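Local coordinates for protein beta-galactosidase (Trichoderma reesei, PDB 3OGR) that probably hydrolyses terminal non-reducing beta-D-galactose residues in beta-D-galactosides, as a member of glycosyl hydrolase family 35, at residues A[74-79]-A[119-124]; A[177-182]-A[213-218]; A[322-327]-A[346-351]. All coordinates share one frame; numbering follows the deposited sequence.

The three contacts follow one another along the chain within the glycosyl hydrolase family 35 domain, a TIM-barrel family. Interactions 1 and 2 join the ends of barrel strands 72-76 and 172-177 to later loops. Interaction 3 joins two parts of one loop, between strand 318-321 and helix 357-370. Interactions 1 and 2, with centres about 13 Å apart, touch through Y76 and N179. Interactions 1 and 3, with centres about 15 Å apart, touch where Y322 packs on Y76 and A121. Interactions 2 and 3, about 22 Å apart between centres, do not touch. Interactions 1 and 2 hydrogen-bond the same galactose, from separate strand ends; interaction 3 meets it only through the Y322 ring.

Interaction 1 of 3, residues A[74-79]-A[119-124]; sequences SFYVDW and INAEVS. With GAL (beta-D-galactopyranose), chain E.
Y76 and I119 meet by a CH-pi contact. I119 CB lies over one face of the Y76 ring, 3.7 Å from its centroid and 17° off the normal. The I119 chain runs alongside the ring, headed the other way. I119 CG2 also presses on Y76 CD1. A121 adds its methyl, with CB 3.4 Å from Y76 CE2. Farther along, D78 and V123 meet head-on, and D78 OD2 lies 3.9 Å from V123 CB.

The polar bonds run to the galactose. With CG anti to the carbonyl carbon (chi1 -75°), the Y76 ring reaches along I119 to the sugar. GAL O3 lies at the ring edge and gives a 2.8 Å hydrogen bond to Y76 OH. Y76 OH also bonds N179. From the loop, A121 N donates to GAL O3 at 2.9 Å. N120 ND2 donates to GAL O4. The E122 chain bends at chi2, and its carboxylate takes two sugar hydroxyls: GAL O4 bonds E122 OE2 at 2.6 Å, and GAL O6 bonds E122 OE1 at 2.7 Å. Replacing Y76 by an alanine would probably leave GAL O3 and N179 without their hydroxyl partner and open a gap beside I119.

Apolar packing thus helps place the tyrosine ring beside the loop that binds the sugar. GAL O4 is gripped by both N120 and E122, which is consistent with recognition of the axial hydroxyl of galactose.

Interaction 2 of 3, residues A[177-182]-A[213-218]; sequences PENEYS and INNDAF. With GAL (beta-D-galactopyranose), chain E.
N215 turns its CG between its own backbone N and carbonyl carbon (chi1 68°), which carries the amide up to N179 and E180. N179 has CG anti to its backbone N, and this brings its amide between N215 and the galactose. The two amide planes are 56° apart. N215 ND2 donates to N179 OD1 at 2.9 Å, arriving above the carbonyl plane. N215 OD1 accepts E180 N at 2.9 Å in a nearly straight bond of 169°. A water also bridges N215 OD1 to P177 O. N179 OD1 is shared with Y76 OH, while N179 ND2 donates to GAL O2 at 2.9 Å.

E180 is extended beyond CG, and its OE2 accepts GAL O1 at 2.7 Å. The A217 methyl packs 3.4 Å from E180 OE1, an oxygen that accepts a hydrogen bond from W791. A second anchor is S182. Its OG donates to the anti lone pair of D216 OD1 at 2.6 Å and accepts A217 N at 2.8 Å.

N215 thus holds the N179 side chain and the E180 backbone, while W791 bonds the E180 carboxylate. The N215 bond to N179 OD1 is likely to help keep the N179 ND2 group turned to the galactose.

Interaction 3 of 3, residues A[322-327]-A[346-351]; sequences YMTFGG and ASIRED. With GAL (beta-D-galactopyranose), chain E.
F325 and I348 cross at about a right angle. F325 CD1 lies 3.8 Å from I348 CG2, which comes neither over the face nor at the edge of the ring. A chi1 of 167° swings the F325 ring away from its own N, edge toward R349 and E350. R349 O and E350 O both lie near the ring plane at this edge, and F325 CE1 is 3.2 Å from R349 O. One face of the same ring carries G327 N over its centre.

T324 and I348 meet obliquely, with T324 CG2 against I348 CD1. I348 N donates to T324 O at 3.0 Å. The A346 methyl points at this backbone, its CB 3.3 Å from T324 O. At the far end, E350 CG rests 3.3 Å from G327 O, and the E350 carboxylate is held by T328 and S341.

Helix 58-67 packs against T324, F325 and I348. Y322 points away from the 346-351 segment, with M323 SD over one face of its ring, and Y322 CE1 lies 3.5 Å from GAL O6. The contact folds the loop after strand 318-321 back on itself, behind Y322, which faces the sugar at the strand ends of the TIM barrel.

Interaction 1 of 3, residues A[74-79]-A[119-124]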
loop_
_atom_site.group_PDB
_atom_site.type_symbol
_atom_site.label_atom_id
_atom_site.label_comp_id
_atom_site.label_asym_id
_atom_site.label_seq_id
_atom_site.Cartn_x
_atom_site.Cartn_y
_atom_site.Cartn_z
ATOM N N SER A 74 2.346 7.185 6.398
ATOM C CA SER A 74 3.383 7.724 5.487
ATOM C C SER A 74 2.840 7.654 4.105
ATOM O O SER A 74 2.240 6.638 3.745
ATOM C CB SER A 74 4.656 6.910 5.680
ATOM O OG SER A 74 5.594 7.197 4.677
ATOM N N PHE A 75 3.019 8.702 3.294
ATOM C CA PHE A 75 2.451 8.679 1.954
ATOM C C PHE A 75 3.411 9.279 0.939
ATOM O O PHE A 75 4.110 10.269 1.220
ATOM C CB PHE A 75 1.095 9.449 1.911
ATOM C CG PHE A 75 1.195 10.957 2.089
ATOM C CD1 PHE A 75 1.343 11.528 3.337
ATOM C CD2 PHE A 75 1.133 11.794 0.966
ATOM C CE1 PHE A 75 1.389 12.948 3.468
ATOM C CE2 PHE A 75 1.243 13.208 1.088
ATOM C CZ PHE A 75 1.352 13.764 2.361
ATOM N N TYR A 76 3.396 8.696 -0.253
ATOM C CA TYR A 76 3.983 9.318 -1.439
ATOM C C TYR A 76 3.019 10.229 -2.146
ATOM O O TYR A 76 1.751 10.079 -2.057
ATOM C CB TYR A 76 4.430 8.217 -2.477
ATOM C CG TYR A 76 5.687 7.463 -2.108
ATOM C CD1 TYR A 76 6.881 8.128 -1.678
ATOM C CD2 TYR A 76 5.738 6.074 -2.360
ATOM C CE1 TYR A 76 8.088 7.347 -1.431
ATOM C CE2 TYR A 76 6.910 5.339 -2.151
ATOM C CZ TYR A 76 8.060 5.975 -1.669
ATOM O OH TYR A 76 9.185 5.237 -1.433
ATOM N N VAL A 77 3.606 11.155 -2.921
ATOM C CA VAL A 77 2.845 11.884 -3.951
ATOM C C VAL A 77 3.458 11.521 -5.293
ATOM O O VAL A 77 4.686 11.448 -5.395
ATOM C CB VAL A 77 2.900 13.391 -3.699
ATOM C CG1 VAL A 77 2.010 14.166 -4.758
ATOM C CG2 VAL A 77 2.354 13.644 -2.310
ATOM N N ASP A 78 2.586 11.241 -6.279
ATOM C CA ASP A 78 3.061 10.839 -7.617
ATOM C C ASP A 78 3.031 12.048 -8.577
ATOM O O ASP A 78 1.969 12.479 -9.043
ATOM C CB ASP A 78 2.181 9.715 -8.104
ATOM C CG ASP A 78 2.634 9.129 -9.450
ATOM O OD1 ASP A 78 3.575 9.600 -10.117
ATOM O OD2 ASP A 78 1.988 8.086 -9.848
ATOM N N TRP A 79 4.226 12.633 -8.792
ATOM C CA TRP A 79 4.368 13.809 -9.665
ATOM C C TRP A 79 3.742 13.584 -11.048
ATOM O O TRP A 79 3.067 14.472 -11.572
ATOM C CB TRP A 79 5.897 14.058 -9.743
ATOM C CG TRP A 79 6.333 15.166 -10.681
ATOM C CD1 TRP A 79 5.559 16.180 -11.252
ATOM C CD2 TRP A 79 7.694 15.384 -11.095
ATOM N NE1 TRP A 79 6.381 17.010 -12.021
ATOM C CE2 TRP A 79 7.690 16.544 -11.959
ATOM C CE3 TRP A 79 8.881 14.734 -10.829
ATOM C CZ2 TRP A 79 8.872 17.029 -12.541
ATOM C CZ3 TRP A 79 10.084 15.208 -11.421
ATOM C CH2 TRP A 79 10.045 16.353 -12.251
ATOM N N ILE A 119 9.961 8.907 -6.409
ATOM C CA ILE A 119 9.371 8.061 -5.320
ATOM C C ILE A 119 9.555 6.548 -5.499
ATOM O O ILE A 119 9.436 5.813 -4.544
ATOM C CB ILE A 119 7.814 8.388 -5.089
ATOM C CG1 ILE A 119 7.014 8.118 -6.367
ATOM C CG2 ILE A 119 7.669 9.793 -4.573
ATOM C CD1 ILE A 119 5.515 7.994 -6.071
ATOM N N ASN A 120 9.876 6.131 -6.714
ATOM C CA ASN A 120 10.030 4.682 -7.068
ATOM C C ASN A 120 8.625 4.064 -6.964
ATOM O O ASN A 120 7.823 4.298 -7.880
ATOM C CB ASN A 120 11.128 3.976 -6.204
ATOM C CG ASN A 120 11.729 2.796 -6.899
ATOM O OD1 ASN A 120 12.323 2.952 -7.998
ATOM N ND2 ASN A 120 11.535 1.565 -6.297
ATOM N N ALA A 121 8.310 3.297 -5.888
ATOM C CA ALA A 121 6.898 3.016 -5.527
ATOM C C ALA A 121 6.158 2.086 -6.442
ATOM O O ALA A 121 4.938 1.882 -6.323
ATOM C CB ALA A 121 6.054 4.315 -5.332
ATOM N N GLU A 122 6.891 1.448 -7.341
ATOM C CA GLU A 122 6.261 0.606 -8.409
ATOM C C GLU A 122 5.207 1.393 -9.210
ATOM O O GLU A 122 4.251 0.832 -9.719
ATOM C CB GLU A 122 5.649 -0.693 -7.836
ATOM C CG GLU A 122 6.813 -1.643 -7.360
ATOM C CD GLU A 122 7.486 -1.226 -6.069
ATOM O OE1 GLU A 122 6.767 -1.060 -5.031
ATOM O OE2 GLU A 122 8.769 -1.113 -6.052
ATOM N N VAL A 123 5.456 2.693 -9.347
ATOM C CA VAL A 123 4.587 3.512 -10.244
ATOM C C VAL A 123 5.343 3.841 -11.530
ATOM O O VAL A 123 6.593 3.792 -11.572
ATOM C CB VAL A 123 4.092 4.850 -9.555
ATOM C CG1 VAL A 123 3.311 4.574 -8.293
ATOM C CG2 VAL A 123 5.196 5.893 -9.388
ATOM N N SER A 124 4.578 4.211 -12.548
ATOM C CA SER A 124 5.177 4.535 -13.873
ATOM C C SER A 124 6.195 5.645 -13.681
ATOM O O SER A 124 5.896 6.681 -13.026
ATOM C CB SER A 124 4.083 5.020 -14.834
ATOM O OG SER A 124 4.653 5.169 -16.131
HETATM C C1 GAL E . 11.679 0.576 -1.506
HETATM C C2 GAL E . 11.262 1.875 -2.270
HETATM C C3 GAL E . 9.754 1.944 -2.411
HETATM C C4 GAL E . 9.227 0.661 -3.068
HETATM C C5 GAL E . 9.723 -0.528 -2.251
HETATM C C6 GAL E . 9.391 -1.902 -2.872
HETATM O O1 GAL E . 13.067 0.280 -1.655
HETATM O O2 GAL E . 11.695 2.994 -1.501
HETATM O O3 GAL E . 9.400 3.052 -3.225
HETATM O O4 GAL E . 9.780 0.608 -4.380
HETATM O O5 GAL E . 11.165 -0.518 -2.204
HETATM O O6 GAL E . 7.974 -2.061 -2.889
#

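Interaction 2 of 3, residues A[177-182]-A[213-218]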
loop_
_atom_site.group_PDB
_atom_site.type_symbol
_atom_site.label_atom_id
_atom_site.label_comp_id
_atom_site.label_asym_id
_atom_site.label_seq_id
_atom_site.Cartn_x
_atom_site.Cartn_y
_atom_site.Cartn_z
ATOM N N PRO A 177 12.608 14.195 1.763
ATOM C CA PRO A 177 13.035 14.587 0.400
ATOM C C PRO A 177 13.635 13.423 -0.346
ATOM O O PRO A 177 14.375 12.680 0.286
ATOM C CB PRO A 177 14.159 15.636 0.662
ATOM C CG PRO A 177 14.679 15.308 2.087
ATOM C CD PRO A 177 13.630 14.401 2.801
ATOM N N GLU A 178 13.383 13.342 -1.656
ATOM C CA GLU A 178 14.026 12.250 -2.452
ATOM C C GLU A 178 13.528 10.891 -1.968
ATOM O O GLU A 178 12.507 10.793 -1.256
ATOM C CB GLU A 178 15.586 12.411 -2.426
ATOM C CG GLU A 178 16.193 12.797 -3.789
ATOM C CD GLU A 178 16.250 11.608 -4.793
ATOM O OE1 GLU A 178 16.084 10.434 -4.372
ATOM O OE2 GLU A 178 16.547 11.831 -6.010
ATOM N N ASN A 179 14.192 9.832 -2.423
ATOM C CA ASN A 179 13.779 8.483 -2.009
ATOM C C ASN A 179 14.949 7.519 -2.211
ATOM O O ASN A 179 15.389 7.312 -3.369
ATOM C CB ASN A 179 12.570 7.976 -2.824
ATOM C CG ASN A 179 12.035 6.679 -2.222
ATOM O OD1 ASN A 179 11.356 6.730 -1.179
ATOM N ND2 ASN A 179 12.314 5.528 -2.820
ATOM N N GLU A 180 15.411 6.883 -1.139
ATOM C CA GLU A 180 16.512 5.919 -1.243
ATOM C C GLU A 180 17.669 6.429 -2.128
ATOM O O GLU A 180 18.083 5.823 -3.111
ATOM C CB GLU A 180 16.052 4.534 -1.734
ATOM C CG GLU A 180 15.135 3.866 -0.667
ATOM C CD GLU A 180 15.084 2.324 -0.798
ATOM O OE1 GLU A 180 15.513 1.753 -1.817
ATOM O OE2 GLU A 180 14.562 1.664 0.160
ATOM N N TYR A 181 18.120 7.624 -1.800
ATOM C CA TYR A 181 19.272 8.234 -2.497
ATOM C C TYR A 181 20.500 7.582 -1.893
ATOM O O TYR A 181 21.027 8.051 -0.925
ATOM C CB TYR A 181 19.187 9.757 -2.377
ATOM C CG TYR A 181 20.366 10.407 -3.148
ATOM C CD1 TYR A 181 20.363 10.444 -4.551
ATOM C CD2 TYR A 181 21.497 10.902 -2.476
ATOM C CE1 TYR A 181 21.443 11.016 -5.240
ATOM C CE2 TYR A 181 22.555 11.451 -3.152
ATOM C CZ TYR A 181 22.530 11.501 -4.529
ATOM O OH TYR A 181 23.582 12.037 -5.232
ATOM N N SER A 182 20.846 6.418 -2.471
ATOM C CA SER A 182 21.705 5.502 -1.698
ATOM C C SER A 182 22.913 4.945 -2.409
ATOM O O SER A 182 23.753 4.314 -1.798
ATOM C CB SER A 182 20.852 4.358 -1.159
ATOM O OG SER A 182 19.805 4.920 -0.321
ATOM N N ILE A 213 13.449 13.842 7.232
ATOM C CA ILE A 213 13.930 12.489 7.482
ATOM C C ILE A 213 14.189 11.845 6.172
ATOM O O ILE A 213 13.420 12.063 5.219
ATOM C CB ILE A 213 12.901 11.770 8.374
ATOM C CG1 ILE A 213 13.423 10.354 8.782
ATOM C CG2 ILE A 213 11.542 11.576 7.611
ATOM C CD1 ILE A 213 12.562 9.781 10.014
ATOM N N ASN A 214 15.279 11.071 6.051
ATOM C CA ASN A 214 15.544 10.370 4.792
ATOM C C ASN A 214 15.327 8.869 4.925
ATOM O O ASN A 214 14.922 8.401 5.982
ATOM C CB ASN A 214 16.929 10.728 4.226
ATOM C CG ASN A 214 18.042 10.163 5.033
ATOM O OD1 ASN A 214 17.875 9.755 6.211
ATOM N ND2 ASN A 214 19.259 10.292 4.472
ATOM N N ASN A 215 15.549 8.142 3.803
ATOM C CA ASN A 215 15.276 6.696 3.796
ATOM C C ASN A 215 16.324 5.991 2.972
ATOM O O ASN A 215 16.078 5.475 1.910
ATOM C CB ASN A 215 13.826 6.375 3.303
ATOM C CG ASN A 215 13.584 6.678 1.842
ATOM O OD1 ASN A 215 14.034 7.686 1.291
ATOM N ND2 ASN A 215 12.729 5.833 1.219
ATOM N N ASP A 216 17.525 5.932 3.530
ATOM C CA ASP A 216 18.621 5.250 2.872
ATOM C C ASP A 216 18.191 3.793 2.630
ATOM O O ASP A 216 17.552 3.160 3.480
ATOM C CB ASP A 216 19.851 5.392 3.775
ATOM C CG ASP A 216 21.139 5.423 3.071
ATOM O OD1 ASP A 216 21.265 5.223 1.807
ATOM O OD2 ASP A 216 22.188 5.510 3.833
ATOM N N ALA A 217 18.510 3.255 1.455
ATOM C CA ALA A 217 18.089 1.859 1.123
ATOM C C ALA A 217 18.655 0.815 2.040
ATOM O O ALA A 217 18.048 -0.273 2.222
ATOM C CB ALA A 217 18.520 1.536 -0.308
ATOM N N PHE A 218 19.804 1.137 2.640
ATOM C CA PHE A 218 20.465 0.292 3.637
ATOM C C PHE A 218 21.211 1.263 4.543
ATOM O O PHE A 218 21.267 2.456 4.249
ATOM C CB PHE A 218 21.443 -0.667 2.920
ATOM C CG PHE A 218 22.578 0.020 2.198
ATOM C CD1 PHE A 218 22.388 0.584 0.934
ATOM C CD2 PHE A 218 23.856 0.072 2.794
ATOM C CE1 PHE A 218 23.471 1.269 0.253
ATOM C CE2 PHE A 218 24.911 0.768 2.132
ATOM C CZ PHE A 218 24.694 1.353 0.880
HETATM C C1 GAL E . 11.679 0.576 -1.506
HETATM C C2 GAL E . 11.262 1.875 -2.270
HETATM C C3 GAL E . 9.754 1.944 -2.411
HETATM C C4 GAL E . 9.227 0.661 -3.068
HETATM C C5 GAL E . 9.723 -0.528 -2.251
HETATM C C6 GAL E . 9.391 -1.902 -2.872
HETATM O O1 GAL E . 13.067 0.280 -1.655
HETATM O O2 GAL E . 11.695 2.994 -1.501
HETATM O O3 GAL E . 9.400 3.052 -3.225
HETATM O O4 GAL E . 9.780 0.608 -4.380
HETATM O O5 GAL E . 11.165 -0.518 -2.204
HETATM O O6 GAL E . 7.974 -2.061 -2.889
HETATM O O HOH W 1 15.172 10.178 1.326
HETATM O O HOH W 2 15.649 -1.033 1.205
HETATM O O HOH W 3 20.073 9.144 1.478
HETATM O O HOH W 4 23.894 5.064 0.983
#

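Interaction 3 of 3, residues A[322-327]-A[346-351]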
loop_
_atom_site.group_PDB
_atom_site.type_symbol
_atom_site.label_atom_id
_atom_site.label_comp_id
_atom_site.label_asym_id
_atom_site.label_seq_id
_atom_site.Cartn_x
_atom_site.Cartn_y
_atom_site.Cartn_z
ATOM N N TYR A 322 5.649 -0.649 5.057
ATOM C CA TYR A 322 5.367 -0.416 3.657
ATOM C C TYR A 322 5.019 -1.764 2.996
ATOM O O TYR A 322 5.889 -2.625 3.016
ATOM C CB TYR A 322 6.644 0.183 2.991
ATOM C CG TYR A 322 6.445 0.553 1.530
ATOM C CD1 TYR A 322 6.281 -0.406 0.536
ATOM C CD2 TYR A 322 6.420 1.923 1.126
ATOM C CE1 TYR A 322 6.052 -0.068 -0.788
ATOM C CE2 TYR A 322 6.196 2.282 -0.209
ATOM C CZ TYR A 322 5.990 1.297 -1.151
ATOM O OH TYR A 322 5.722 1.684 -2.455
ATOM N N MET A 323 3.841 -1.954 2.408
ATOM C CA MET A 323 2.620 -1.088 2.519
ATOM C C MET A 323 1.803 -1.575 3.703
ATOM O O MET A 323 1.910 -2.753 4.144
ATOM C CB MET A 323 1.756 -1.300 1.261
ATOM C CG MET A 323 2.487 -0.837 -0.024
ATOM S SD MET A 323 2.881 0.880 -0.053
ATOM C CE MET A 323 1.222 1.620 -0.140
ATOM N N THR A 324 0.934 -0.671 4.170
ATOM C CA THR A 324 -0.131 -1.073 5.131
ATOM C C THR A 324 -1.445 -1.232 4.394
ATOM O O THR A 324 -2.168 -2.187 4.624
ATOM C CB THR A 324 -0.159 -0.090 6.305
ATOM O OG1 THR A 324 1.075 -0.265 7.051
ATOM C CG2 THR A 324 -1.292 -0.388 7.308
ATOM N N PHE A 325 -1.784 -0.291 3.479
ATOM C CA PHE A 325 -2.856 -0.437 2.525
ATOM C C PHE A 325 -2.276 -0.052 1.157
ATOM O O PHE A 325 -1.750 1.046 1.014
ATOM C CB PHE A 325 -4.038 0.505 2.836
ATOM C CG PHE A 325 -5.015 0.601 1.709
ATOM C CD1 PHE A 325 -5.806 -0.511 1.345
ATOM C CD2 PHE A 325 -5.077 1.771 0.926
ATOM C CE1 PHE A 325 -6.741 -0.421 0.233
ATOM C CE2 PHE A 325 -6.014 1.873 -0.152
ATOM C CZ PHE A 325 -6.807 0.748 -0.508
ATOM N N GLY A 326 -2.339 -0.987 0.185
ATOM C CA GLY A 326 -1.711 -0.810 -1.120
ATOM C C GLY A 326 -2.610 -0.125 -2.149
ATOM O O GLY A 326 -2.155 0.721 -2.889
ATOM N N GLY A 327 -3.879 -0.513 -2.199
ATOM C CA GLY A 327 -4.784 0.029 -3.246
ATOM C C GLY A 327 -4.476 -0.548 -4.608
ATOM O O GLY A 327 -4.056 -1.687 -4.770
ATOM N N ALA A 346 -0.572 -6.845 1.824
ATOM C CA ALA A 346 -0.515 -5.971 3.033
ATOM C C ALA A 346 -1.527 -6.429 4.089
ATOM O O ALA A 346 -2.501 -7.183 3.820
ATOM C CB ALA A 346 -0.777 -4.456 2.667
ATOM N N SER A 347 -1.353 -5.851 5.278
ATOM C CA SER A 347 -2.288 -6.113 6.391
ATOM C C SER A 347 -3.704 -5.686 6.085
ATOM O O SER A 347 -4.628 -6.274 6.631
ATOM C CB SER A 347 -1.801 -5.503 7.714
ATOM O OG SER A 347 -1.647 -4.096 7.573
ATOM N N ILE A 348 -3.855 -4.597 5.312
ATOM C CA ILE A 348 -5.186 -4.159 4.815
ATOM C C ILE A 348 -5.241 -4.511 3.349
ATOM O O ILE A 348 -4.360 -4.069 2.602
ATOM C CB ILE A 348 -5.396 -2.629 5.009
ATOM C CG1 ILE A 348 -5.139 -2.304 6.480
ATOM C CG2 ILE A 348 -6.828 -2.268 4.569
ATOM C CD1 ILE A 348 -5.246 -0.785 6.799
ATOM N N ARG A 349 -6.247 -5.315 2.923
ATOM C CA ARG A 349 -6.299 -5.777 1.520
ATOM C C ARG A 349 -6.631 -4.602 0.587
ATOM O O ARG A 349 -7.114 -3.528 1.020
ATOM C CB ARG A 349 -7.449 -6.789 1.356
ATOM C CG ARG A 349 -7.207 -8.160 2.011
ATOM C CD ARG A 349 -8.424 -9.032 1.748
ATOM N NE ARG A 349 -8.324 -10.323 2.417
ATOM C CZ ARG A 349 -7.753 -11.404 1.947
ATOM N NH1 ARG A 349 -7.152 -11.378 0.757
ATOM N NH2 ARG A 349 -7.796 -12.535 2.682
ATOM N N GLU A 350 -6.452 -4.854 -0.709
ATOM C CA GLU A 350 -6.759 -3.867 -1.748
ATOM C C GLU A 350 -8.216 -3.405 -1.631
ATOM O O GLU A 350 -8.483 -2.237 -1.916
ATOM C CB GLU A 350 -6.486 -4.531 -3.110
ATOM C CG GLU A 350 -6.717 -3.612 -4.274
ATOM C CD GLU A 350 -6.251 -4.281 -5.542
ATOM O OE1 GLU A 350 -5.966 -5.509 -5.553
ATOM O OE2 GLU A 350 -6.186 -3.612 -6.608
ATOM N N ASP A 351 -9.125 -4.317 -1.250
ATOM C CA ASP A 351 -10.546 -3.961 -1.108
ATOM C C ASP A 351 -10.884 -3.496 0.305
ATOM O O ASP A 351 -12.070 -3.295 0.621
ATOM C CB ASP A 351 -11.437 -5.141 -1.538
ATOM C CG ASP A 351 -11.300 -6.350 -0.656
ATOM O OD1 ASP A 351 -10.684 -6.285 0.454
ATOM O OD2 ASP A 351 -11.836 -7.436 -1.050
HETATM C C1 GAL E . 11.679 0.576 -1.506
HETATM C C2 GAL E . 11.262 1.875 -2.270
HETATM C C3 GAL E . 9.754 1.944 -2.411
HETATM C C4 GAL E . 9.227 0.661 -3.068
HETATM C C5 GAL E . 9.723 -0.528 -2.251
HETATM C C6 GAL E . 9.391 -1.902 -2.872
HETATM O O1 GAL E . 13.067 0.280 -1.655
HETATM O O2 GAL E . 11.695 2.994 -1.501
HETATM O O3 GAL E . 9.400 3.052 -3.225
HETATM O O4 GAL E . 9.780 0.608 -4.380
HETATM O O5 GAL E . 11.165 -0.518 -2.204
HETATM O O6 GAL E . 7.974 -2.061 -2.889
HETATM O O HOH W 5 0.981 -4.462 6.159
HETATM O O HOH W 6 -3.574 -3.477 0.060
#